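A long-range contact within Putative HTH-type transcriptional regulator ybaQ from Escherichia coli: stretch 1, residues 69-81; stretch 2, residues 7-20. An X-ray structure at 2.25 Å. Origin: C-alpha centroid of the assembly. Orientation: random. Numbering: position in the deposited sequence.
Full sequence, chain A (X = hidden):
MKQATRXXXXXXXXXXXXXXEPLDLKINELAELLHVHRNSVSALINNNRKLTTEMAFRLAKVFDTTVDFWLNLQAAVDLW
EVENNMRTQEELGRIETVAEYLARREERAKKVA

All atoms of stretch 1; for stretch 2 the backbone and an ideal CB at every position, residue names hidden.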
ATOM      1  N   PHE A  69      -4.973  -6.348  10.064  1.00 24.36           N
ATOM      2  CA  PHE A  69      -4.095  -7.387  10.572  1.00 26.75           C
ATOM      3  C   PHE A  69      -3.268  -7.874   9.372  1.00 27.62           C
ATOM      4  O   PHE A  69      -2.051  -8.031   9.456  1.00 27.02           O
ATOM      5  CB  PHE A  69      -4.917  -8.543  11.138  1.00 30.36           C
ATOM      6  CG  PHE A  69      -4.133  -9.813  11.326  1.00 35.04           C
ATOM      7  CD1 PHE A  69      -3.332  -9.995  12.450  1.00 37.61           C
ATOM      8  CD2 PHE A  69      -4.177 -10.819  10.364  1.00 35.69           C
ATOM      9  CE1 PHE A  69      -2.582 -11.163  12.616  1.00 39.04           C
ATOM     10  CE2 PHE A  69      -3.431 -11.991  10.518  1.00 37.63           C
ATOM     11  CZ  PHE A  69      -2.634 -12.163  11.646  1.00 37.87           C
ATOM     12  N   TRP A  70      -3.941  -8.102   8.246  1.00 26.59           N
ATOM     13  CA  TRP A  70      -3.245  -8.558   7.052  1.00 26.50           C
ATOM     14  C   TRP A  70      -2.483  -7.444   6.344  1.00 24.65           C
ATOM     15  O   TRP A  70      -1.332  -7.629   5.961  1.00 24.75           O
ATOM     16  CB  TRP A  70      -4.222  -9.221   6.072  1.00 24.90           C
ATOM     17  CG  TRP A  70      -4.868 -10.452   6.643  1.00 26.07           C
ATOM     18  CD1 TRP A  70      -6.114 -10.545   7.188  1.00 22.57           C
ATOM     19  CD2 TRP A  70      -4.257 -11.737   6.809  1.00 26.51           C
ATOM     20  NE1 TRP A  70      -6.317 -11.803   7.694  1.00 25.88           N
ATOM     21  CE2 TRP A  70      -5.191 -12.561   7.480  1.00 25.93           C
ATOM     22  CE3 TRP A  70      -3.006 -12.284   6.470  1.00 26.32           C
ATOM     23  CZ2 TRP A  70      -4.926 -13.893   7.808  1.00 27.72           C
ATOM     24  CZ3 TRP A  70      -2.738 -13.612   6.796  1.00 27.30           C
ATOM     25  CH2 TRP A  70      -3.694 -14.401   7.463  1.00 25.81           C
ATOM     26  N   LEU A  71      -3.106  -6.282   6.183  1.00 24.32           N
ATOM     27  CA  LEU A  71      -2.438  -5.186   5.486  1.00 24.67           C
ATOM     28  C   LEU A  71      -1.173  -4.712   6.187  1.00 24.05           C
ATOM     29  O   LEU A  71      -0.232  -4.280   5.524  1.00 24.07           O
ATOM     30  CB  LEU A  71      -3.400  -4.003   5.265  1.00 23.83           C
ATOM     31  CG  LEU A  71      -4.536  -4.242   4.253  1.00 26.25           C
ATOM     32  CD1 LEU A  71      -5.400  -2.975   4.143  1.00 21.26           C
ATOM     33  CD2 LEU A  71      -3.958  -4.629   2.888  1.00 24.42           C
ATOM     34  N   ASN A  72      -1.135  -4.797   7.518  1.00 24.45           N
ATOM     35  CA  ASN A  72       0.049  -4.361   8.254  1.00 26.03           C
ATOM     36  C   ASN A  72       1.250  -5.244   7.934  1.00 25.77           C
ATOM     37  O   ASN A  72       2.380  -4.758   7.856  1.00 27.57           O
ATOM     38  CB  ASN A  72      -0.207  -4.338   9.773  1.00 27.08           C
ATOM     39  CG  ASN A  72      -1.226  -3.279  10.177  1.00 29.84           C
ATOM     40  OD1 ASN A  72      -1.366  -2.249   9.505  1.00 30.16           O
ATOM     41  ND2 ASN A  72      -1.935  -3.520  11.279  1.00 27.94           N
ATOM     42  N   LEU A  73       1.001  -6.535   7.731  1.00 26.41           N
ATOM     43  CA  LEU A  73       2.059  -7.483   7.395  1.00 26.66           C
ATOM     44  C   LEU A  73       2.653  -7.140   6.030  1.00 27.57           C
ATOM     45  O   LEU A  73       3.873  -7.149   5.854  1.00 26.45           O
ATOM     46  CB  LEU A  73       1.510  -8.914   7.375  1.00 26.28           C
ATOM     47  CG  LEU A  73       1.039  -9.470   8.728  1.00 28.22           C
ATOM     48  CD1 LEU A  73       0.328 -10.790   8.502  1.00 27.18           C
ATOM     49  CD2 LEU A  73       2.217  -9.655   9.679  1.00 26.23           C
ATOM     50  N   GLN A  74       1.795  -6.823   5.064  1.00 26.36           N
ATOM     51  CA  GLN A  74       2.291  -6.474   3.738  1.00 26.68           C
ATOM     52  C   GLN A  74       3.026  -5.135   3.812  1.00 27.23           C
ATOM     53  O   GLN A  74       4.002  -4.916   3.098  1.00 27.18           O
ATOM     54  CB  GLN A  74       1.142  -6.374   2.730  1.00 27.84           C
ATOM     55  CG  GLN A  74       1.589  -6.014   1.313  1.00 27.68           C
ATOM     56  CD  GLN A  74       2.504  -7.066   0.710  1.00 28.06           C
ATOM     57  OE1 GLN A  74       2.162  -8.244   0.667  1.00 27.17           O
ATOM     58  NE2 GLN A  74       3.668  -6.641   0.238  1.00 28.22           N
ATOM     59  N   ALA A  75       2.550  -4.240   4.672  1.00 27.55           N
ATOM     60  CA  ALA A  75       3.181  -2.934   4.829  1.00 28.40           C
ATOM     61  C   ALA A  75       4.618  -3.129   5.291  1.00 28.78           C
ATOM     62  O   ALA A  75       5.521  -2.470   4.803  1.00 27.86           O
ATOM     63  CB  ALA A  75       2.419  -2.089   5.851  1.00 24.93           C
ATOM     64  N   ALA A  76       4.822  -4.035   6.238  1.00 31.01           N
ATOM     65  CA  ALA A  76       6.157  -4.302   6.763  1.00 31.98           C
ATOM     66  C   ALA A  76       7.090  -4.780   5.661  1.00 30.94           C
ATOM     67  O   ALA A  76       8.261  -4.417   5.636  1.00 31.27           O
ATOM     68  CB  ALA A  76       6.091  -5.338   7.871  1.00 30.11           C
ATOM     69  N   VAL A  77       6.566  -5.605   4.762  1.00 32.16           N
ATOM     70  CA  VAL A  77       7.345  -6.130   3.649  1.00 32.77           C
ATOM     71  C   VAL A  77       7.684  -4.999   2.685  1.00 32.90           C
ATOM     72  O   VAL A  77       8.805  -4.911   2.190  1.00 33.67           O
ATOM     73  CB  VAL A  77       6.567  -7.226   2.883  1.00 34.34           C
ATOM     74  CG1 VAL A  77       7.271  -7.559   1.577  1.00 34.81           C
ATOM     75  CG2 VAL A  77       6.454  -8.475   3.737  1.00 34.80           C
ATOM     76  N   ASP A  78       6.713  -4.132   2.420  1.00 32.31           N
ATOM     77  CA  ASP A  78       6.942  -3.015   1.513  1.00 32.90           C
ATOM     78  C   ASP A  78       8.060  -2.120   2.039  1.00 33.13           C
ATOM     79  O   ASP A  78       8.924  -1.680   1.285  1.00 31.48           O
ATOM     80  CB  ASP A  78       5.664  -2.192   1.320  1.00 33.90           C
ATOM     81  CG  ASP A  78       4.578  -2.953   0.557  1.00 35.82           C
ATOM     82  OD1 ASP A  78       4.915  -3.823  -0.276  1.00 38.89           O
ATOM     83  OD2 ASP A  78       3.385  -2.667   0.778  1.00 37.06           O
ATOM     84  N   LEU A  79       8.041  -1.860   3.341  1.00 33.34           N
ATOM     85  CA  LEU A  79       9.055  -1.027   3.962  1.00 36.99           C
ATOM     86  C   LEU A  79      10.422  -1.688   3.867  1.00 37.41           C
ATOM     87  O   LEU A  79      11.411  -1.027   3.565  1.00 37.15           O
ATOM     88  CB  LEU A  79       8.699  -0.764   5.422  1.00 39.99           C
ATOM     89  CG  LEU A  79       7.768   0.433   5.614  1.00 43.38           C
ATOM     90  CD1 LEU A  79       6.957   0.284   6.889  1.00 44.78           C
ATOM     91  CD2 LEU A  79       8.605   1.701   5.642  1.00 44.29           C
ATOM     92  N   TRP A  80      10.472  -2.992   4.119  1.00 38.43           N
ATOM     93  CA  TRP A  80      11.723  -3.726   4.045  1.00 40.25           C
ATOM     94  C   TRP A  80      12.314  -3.628   2.638  1.00 40.96           C
ATOM     95  O   TRP A  80      13.504  -3.364   2.480  1.00 40.03           O
ATOM     96  CB  TRP A  80      11.498  -5.196   4.398  1.00 42.15           C
ATOM     97  CG  TRP A  80      12.746  -6.010   4.350  1.00 44.87           C
ATOM     98  CD1 TRP A  80      13.681  -6.135   5.334  1.00 46.43           C
ATOM     99  CD2 TRP A  80      13.226  -6.770   3.236  1.00 46.72           C
ATOM    100  NE1 TRP A  80      14.719  -6.928   4.902  1.00 46.82           N
ATOM    101  CE2 TRP A  80      14.467  -7.331   3.618  1.00 46.52           C
ATOM    102  CE3 TRP A  80      12.735  -7.033   1.948  1.00 47.73           C
ATOM    103  CZ2 TRP A  80      15.223  -8.138   2.757  1.00 46.58           C
ATOM    104  CZ3 TRP A  80      13.489  -7.837   1.089  1.00 46.79           C
ATOM    105  CH2 TRP A  80      14.721  -8.378   1.502  1.00 46.28           C
ATOM    106  N   GLU A  81      11.481  -3.830   1.619  1.00 41.01           N
ATOM    107  CA  GLU A  81      11.942  -3.774   0.232  1.00 43.21           C
ATOM    108  C   GLU A  81      12.590  -2.451  -0.152  1.00 43.69           C
ATOM    109  O   GLU A  81      13.569  -2.438  -0.896  1.00 43.10           O
ATOM    110  CB  GLU A  81      10.794  -4.063  -0.738  1.00 45.24           C
ATOM    111  CG  GLU A  81      10.142  -5.419  -0.529  1.00 49.44           C
ATOM    112  CD  GLU A  81       9.086  -5.734  -1.575  1.00 51.56           C
ATOM    113  OE1 GLU A  81       8.354  -4.804  -1.980  1.00 53.71           O
ATOM    114  OE2 GLU A  81       8.977  -6.913  -1.981  1.00 51.80           O
ATOM    115  N   UNK A   7      14.250  -8.418   8.151  1.00 57.50           N
ATOM    116  CA  UNK A   7      13.355  -9.215   7.262  1.00 58.09           C
ATOM    117  C   UNK A   7      12.102  -9.628   8.032  1.00 57.38           C
ATOM    118  O   UNK A   7      12.168 -10.433   8.965  1.00 58.61           O
ATOM    119  CB  UNK A   7      14.072 -10.455   6.725  1.00 58.09           C
ATOM    120  N   UNK A   8      10.940  -9.075   7.656  1.00 55.85           N
ATOM    121  CA  UNK A   8       9.692  -9.410   8.343  1.00 53.92           C
ATOM    122  C   UNK A   8       9.001 -10.605   7.714  1.00 52.78           C
ATOM    123  O   UNK A   8       9.262 -10.953   6.558  1.00 52.25           O
ATOM    124  CB  UNK A   8       8.746  -8.208   8.339  1.00 53.92           C
ATOM    125  N   UNK A   9       8.116 -11.231   8.480  1.00 49.98           N
ATOM    126  CA  UNK A   9       7.379 -12.366   7.971  1.00 49.07           C
ATOM    127  C   UNK A   9       6.330 -11.839   6.994  1.00 47.29           C
ATOM    128  O   UNK A   9       5.558 -10.929   7.313  1.00 46.31           O
ATOM    129  CB  UNK A   9       6.739 -13.169   9.105  1.00 49.07           C
ATOM    130  N   UNK A  10       6.325 -12.405   5.796  1.00 44.32           N
ATOM    131  CA  UNK A  10       5.382 -12.003   4.771  1.00 40.75           C
ATOM    132  C   UNK A  10       3.992 -12.454   5.197  1.00 40.25           C
ATOM    133  O   UNK A  10       3.851 -13.294   6.084  1.00 40.82           O
ATOM    134  CB  UNK A  10       5.761 -12.585   3.408  1.00 40.75           C
ATOM    135  N   UNK A  11       2.941 -11.882   4.591  1.00 38.31           N
ATOM    136  CA  UNK A  11       1.588 -12.300   4.966  1.00 37.90           C
ATOM    137  C   UNK A  11       1.424 -13.772   4.579  1.00 37.83           C
ATOM    138  O   UNK A  11       0.680 -14.515   5.217  1.00 35.00           O
ATOM    139  CB  UNK A  11       0.527 -11.429   4.290  1.00 37.90           C
ATOM    140  N   UNK A  12       2.137 -14.172   3.525  1.00 38.30           N
ATOM    141  CA  UNK A  12       2.093 -15.546   3.053  1.00 39.37           C
ATOM    142  C   UNK A  12       2.595 -16.519   4.102  1.00 39.72           C
ATOM    143  O   UNK A  12       2.005 -17.580   4.300  1.00 37.93           O
ATOM    144  CB  UNK A  12       2.916 -15.691   1.772  1.00 39.37           C
ATOM    145  N   UNK A  13       3.683 -16.167   4.780  1.00 41.43           N
ATOM    146  CA  UNK A  13       4.230 -17.037   5.817  1.00 44.40           C
ATOM    147  C   UNK A  13       3.263 -17.149   6.990  1.00 44.24           C
ATOM    148  O   UNK A  13       3.060 -18.233   7.539  1.00 43.57           O
ATOM    149  CB  UNK A  13       5.586 -16.514   6.296  1.00 44.40           C
ATOM    150  N   UNK A  14       2.666 -16.027   7.375  1.00 42.93           N
ATOM    151  CA  UNK A  14       1.716 -16.034   8.478  1.00 41.06           C
ATOM    152  C   UNK A  14       0.550 -16.946   8.111  1.00 40.03           C
ATOM    153  O   UNK A  14       0.075 -17.729   8.932  1.00 36.56           O
ATOM    154  CB  UNK A  14       1.228 -14.619   8.797  1.00 41.06           C
ATOM    155  N   UNK A  15       0.096 -16.835   6.867  1.00 38.80           N
ATOM    156  CA  UNK A  15      -1.018 -17.634   6.386  1.00 38.66           C
ATOM    157  C   UNK A  15      -0.678 -19.125   6.397  1.00 39.56           C
ATOM    158  O   UNK A  15      -1.436 -19.944   6.914  1.00 38.82           O
ATOM    159  CB  UNK A  15      -1.413 -17.192   4.976  1.00 38.66           C
ATOM    160  N   UNK A  16       0.477 -19.467   5.836  1.00 41.88           N
ATOM    161  CA  UNK A  16       0.917 -20.854   5.764  1.00 44.45           C
ATOM    162  C   UNK A  16       1.313 -21.468   7.110  1.00 46.24           C
ATOM    163  O   UNK A  16       0.767 -22.494   7.512  1.00 46.79           O
ATOM    164  CB  UNK A  16       2.103 -20.951   4.803  1.00 44.45           C
ATOM    165  N   UNK A  17       2.253 -20.838   7.808  1.00 47.79           N
ATOM    166  CA  UNK A  17       2.730 -21.369   9.081  1.00 49.19           C
ATOM    167  C   UNK A  17       1.870 -21.129  10.318  1.00 48.80           C
ATOM    168  O   UNK A  17       2.041 -21.814  11.321  1.00 50.39           O
ATOM    169  CB  UNK A  17       4.116 -20.781   9.352  1.00 49.19           C
ATOM    170  N   UNK A  18       0.941 -20.181  10.263  1.00 48.79           N
ATOM    171  CA  UNK A  18       0.096 -19.916  11.425  1.00 48.37           C
ATOM    172  C   UNK A  18      -1.398 -20.174  11.248  1.00 47.34           C
ATOM    173  O   UNK A  18      -2.164 -20.069  12.205  1.00 45.47           O
ATOM    174  CB  UNK A  18       0.286 -18.457  11.843  1.00 48.37           C
ATOM    175  N   UNK A  19      -1.823 -20.503  10.034  1.00 46.75           N
ATOM    176  CA  UNK A  19      -3.235 -20.775   9.806  1.00 47.34           C
ATOM    177  C   UNK A  19      -3.483 -22.076   9.047  1.00 48.21           C
ATOM    178  O   UNK A  19      -4.224 -22.940   9.517  1.00 48.75           O
ATOM    179  CB  UNK A  19      -3.864 -19.610   9.039  1.00 47.34           C
ATOM    180  N   UNK A  20      -2.858 -22.223   7.884  1.00 47.23           N
ATOM    181  CA  UNK A  20      -3.056 -23.413   7.072  1.00 47.25           C
ATOM    182  C   UNK A  20      -2.526 -24.705   7.685  1.00 48.13           C
ATOM    183  O   UNK A  20      -3.221 -25.722   7.692  1.00 47.22           O
ATOM    184  CB  UNK A  20      -2.393 -23.202   5.709  1.00 47.25           C
TER

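Stretch 1 is helical throughout. It offers stretch 2 a largely apolar face: Phe-69, Trp-70, Leu-73, Ala-76, Val-77 and Trp-80. No hydrogen bond crosses the contact.

Position 7 lies beside the indole of Trp-80. Its CB points sideways, with the ideal CB 4.0 Å from Trp-80 NE1. Nothing of stretch 1 lies beyond, so many long or polar residues would suit. It is Lys-7. Its CA is 3.6 Å from Trp-80 NE1, and the end of its chain leads away.

Position 8 points toward the helix. Its ideal CB is 3.9 Å from Ala-76 CB, and phi is -90°. A compact apolar residue would fit; proline, valine or alanine are all plausible. It is Pro-8. Its CD lies 3.7 Å from Trp-80 CG.

Position 9 points sideways and its ideal CB meets nothing of stretch 1 nearby. Small or polar residues suit. It is Thr-9, a light neighbour of Leu-73.

Position 10 points away and directly precedes a helix. Its psi of 162° suits a cap, so serine, threonine, aspartate or asparagine would be expected. It is Thr-10. Thr-10 OG1 accepts from the backbone N of position 13 at 3.0 Å, capping the helix, while its CA packs 3.8 Å from Val-77 CG2.

Position 11 opens the helix. Its N has no helical acceptor before it, so proline costs no hydrogen bond there. Its ideal CB is 4.1 Å from Leu-73 CB and 4.2 Å from Trp-70 CE3. Other compact apolar residues could also serve. It is Pro-11, a knob among Trp-70, Leu-73, Gln-74 and Val-77. Its CG reaches 3.7 Å from Leu-73 CB.

Stretch 1 sets no limit at 12 or 13. Many residues would suit, with an acidic or polar one common at 13 in the first turn. They are Gly-12 and Asp-13.

Position 14 points toward stretch 1, with its ideal CB 3.9 Å from Leu-73 CD1. Leucine, isoleucine, valine or methionine would suit. It is Ile-14. Its CG1 lies 3.6 Å from Leu-73 CD1, and its CG2 4.1 Å from Phe-69 CZ.

Position 15 points sideways, with its ideal CB 4.2 Å from Trp-70 CZ3. An apolar residue suits. It is Leu-15, whose CD1 lies 4.2 Å from Trp-70 CH2.

Positions 16, 17 and 20 are out of reach, so stretch 1 favours no type. They are Leu-16, Tyr-17 and Leu-20. Position 18 points toward stretch 1, but nothing of it lies within 5.5 Å of the ideal CB. Many polar residues would suit; it is Glu-18, which makes no contact.

Position 19 points toward stretch 1, its ideal CB 5.4 Å from Trp-70 CH2. That gap favours a long apolar or aromatic residue. It is Tyr-19. Its CE1 lies 3.9 Å from Trp-70 CH2, and the rings meet obliquely.

Stretch 2 (7-20) KPTTPGDILLYEYL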
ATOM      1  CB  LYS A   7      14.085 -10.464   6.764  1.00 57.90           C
ATOM      2  CG  LYS A   7      13.510 -11.045   5.483  1.00 57.58           C
ATOM      3  CD  LYS A   7      14.168 -12.373   5.092  1.00 58.51           C
ATOM      4  CE  LYS A   7      15.691 -12.289   5.014  1.00 58.30           C
ATOM      5  NZ  LYS A   7      16.351 -12.777   6.263  1.00 59.82           N
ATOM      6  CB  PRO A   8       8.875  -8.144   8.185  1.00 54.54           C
ATOM      7  CG  PRO A   8       9.228  -7.734   6.784  1.00 54.72           C
ATOM      8  CD  PRO A   8      10.731  -7.978   6.692  1.00 55.41           C
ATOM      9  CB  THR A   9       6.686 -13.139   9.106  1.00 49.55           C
ATOM     10  OG1 THR A   9       5.775 -12.272   9.791  1.00 52.52           O
ATOM     11  CG2 THR A   9       7.723 -13.670  10.091  1.00 49.63           C
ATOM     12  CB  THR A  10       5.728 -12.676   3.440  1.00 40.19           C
ATOM     13  OG1 THR A  10       5.451 -14.076   3.537  1.00 38.78           O
ATOM     14  CG2 THR A  10       7.207 -12.491   3.114  1.00 37.25           C
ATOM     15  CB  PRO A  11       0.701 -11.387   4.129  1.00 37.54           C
ATOM     16  CG  PRO A  11       1.536 -10.175   3.943  1.00 36.92           C
ATOM     17  CD  PRO A  11       2.898 -10.734   3.673  1.00 37.12           C
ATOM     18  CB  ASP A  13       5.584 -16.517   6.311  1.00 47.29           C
ATOM     19  CG  ASP A  13       6.681 -16.647   5.264  1.00 51.26           C
ATOM     20  OD1 ASP A  13       6.562 -17.514   4.368  1.00 51.90           O
ATOM     21  OD2 ASP A  13       7.672 -15.890   5.348  1.00 53.96           O
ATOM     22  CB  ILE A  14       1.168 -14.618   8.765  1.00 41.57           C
ATOM     23  CG1 ILE A  14       2.303 -13.698   9.227  1.00 43.71           C
ATOM     24  CG2 ILE A  14       0.075 -14.687   9.813  1.00 40.82           C
ATOM     25  CD1 ILE A  14       2.979 -14.130  10.520  1.00 43.53           C
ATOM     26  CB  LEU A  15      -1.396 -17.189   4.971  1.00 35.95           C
ATOM     27  CG  LEU A  15      -2.515 -17.964   4.276  1.00 35.29           C
ATOM     28  CD1 LEU A  15      -3.794 -17.836   5.081  1.00 33.51           C
ATOM     29  CD2 LEU A  15      -2.710 -17.432   2.855  1.00 32.85           C
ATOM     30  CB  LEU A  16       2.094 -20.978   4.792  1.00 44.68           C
ATOM     31  CG  LEU A  16       2.619 -22.389   4.489  1.00 45.92           C
ATOM     32  CD1 LEU A  16       1.512 -23.225   3.849  1.00 44.51           C
ATOM     33  CD2 LEU A  16       3.825 -22.310   3.560  1.00 44.62           C
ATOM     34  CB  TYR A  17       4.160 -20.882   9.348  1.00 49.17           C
ATOM     35  CG  TYR A  17       5.143 -21.292   8.270  1.00 50.77           C
ATOM     36  CD1 TYR A  17       5.212 -22.615   7.834  1.00 51.54           C
ATOM     37  CD2 TYR A  17       5.981 -20.356   7.664  1.00 51.26           C
ATOM     38  CE1 TYR A  17       6.095 -23.000   6.825  1.00 50.20           C
ATOM     39  CE2 TYR A  17       6.873 -20.731   6.654  1.00 50.57           C
ATOM     40  CZ  TYR A  17       6.916 -22.054   6.236  1.00 51.21           C
ATOM     41  OH  TYR A  17       7.777 -22.433   5.227  1.00 51.39           O
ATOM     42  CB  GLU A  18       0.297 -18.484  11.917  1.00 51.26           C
ATOM     43  CG  GLU A  18       1.547 -18.293  12.762  1.00 56.00           C
ATOM     44  CD  GLU A  18       1.613 -16.920  13.400  1.00 58.81           C
ATOM     45  OE1 GLU A  18       0.592 -16.473  13.974  1.00 60.64           O
ATOM     46  OE2 GLU A  18       2.688 -16.290  13.340  1.00 60.81           O
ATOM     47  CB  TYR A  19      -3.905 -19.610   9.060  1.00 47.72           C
ATOM     48  CG  TYR A  19      -4.264 -18.426   9.939  1.00 46.90           C
ATOM     49  CD1 TYR A  19      -3.431 -17.313  10.020  1.00 47.34           C
ATOM     50  CD2 TYR A  19      -5.429 -18.433  10.712  1.00 46.47           C
ATOM     51  CE1 TYR A  19      -3.745 -16.238  10.851  1.00 48.92           C
ATOM     52  CE2 TYR A  19      -5.751 -17.367  11.546  1.00 46.43           C
ATOM     53  CZ  TYR A  19      -4.905 -16.274  11.614  1.00 48.48           C
ATOM     54  OH  TYR A  19      -5.204 -15.232  12.465  1.00 49.34           O
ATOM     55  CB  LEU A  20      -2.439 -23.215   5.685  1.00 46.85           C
ATOM     56  CG  LEU A  20      -3.006 -22.079   4.826  1.00 46.04           C
ATOM     57  CD1 LEU A  20      -2.441 -22.211   3.426  1.00 44.22           C
ATOM     58  CD2 LEU A  20      -4.537 -22.125   4.788  1.00 44.44           C
TER
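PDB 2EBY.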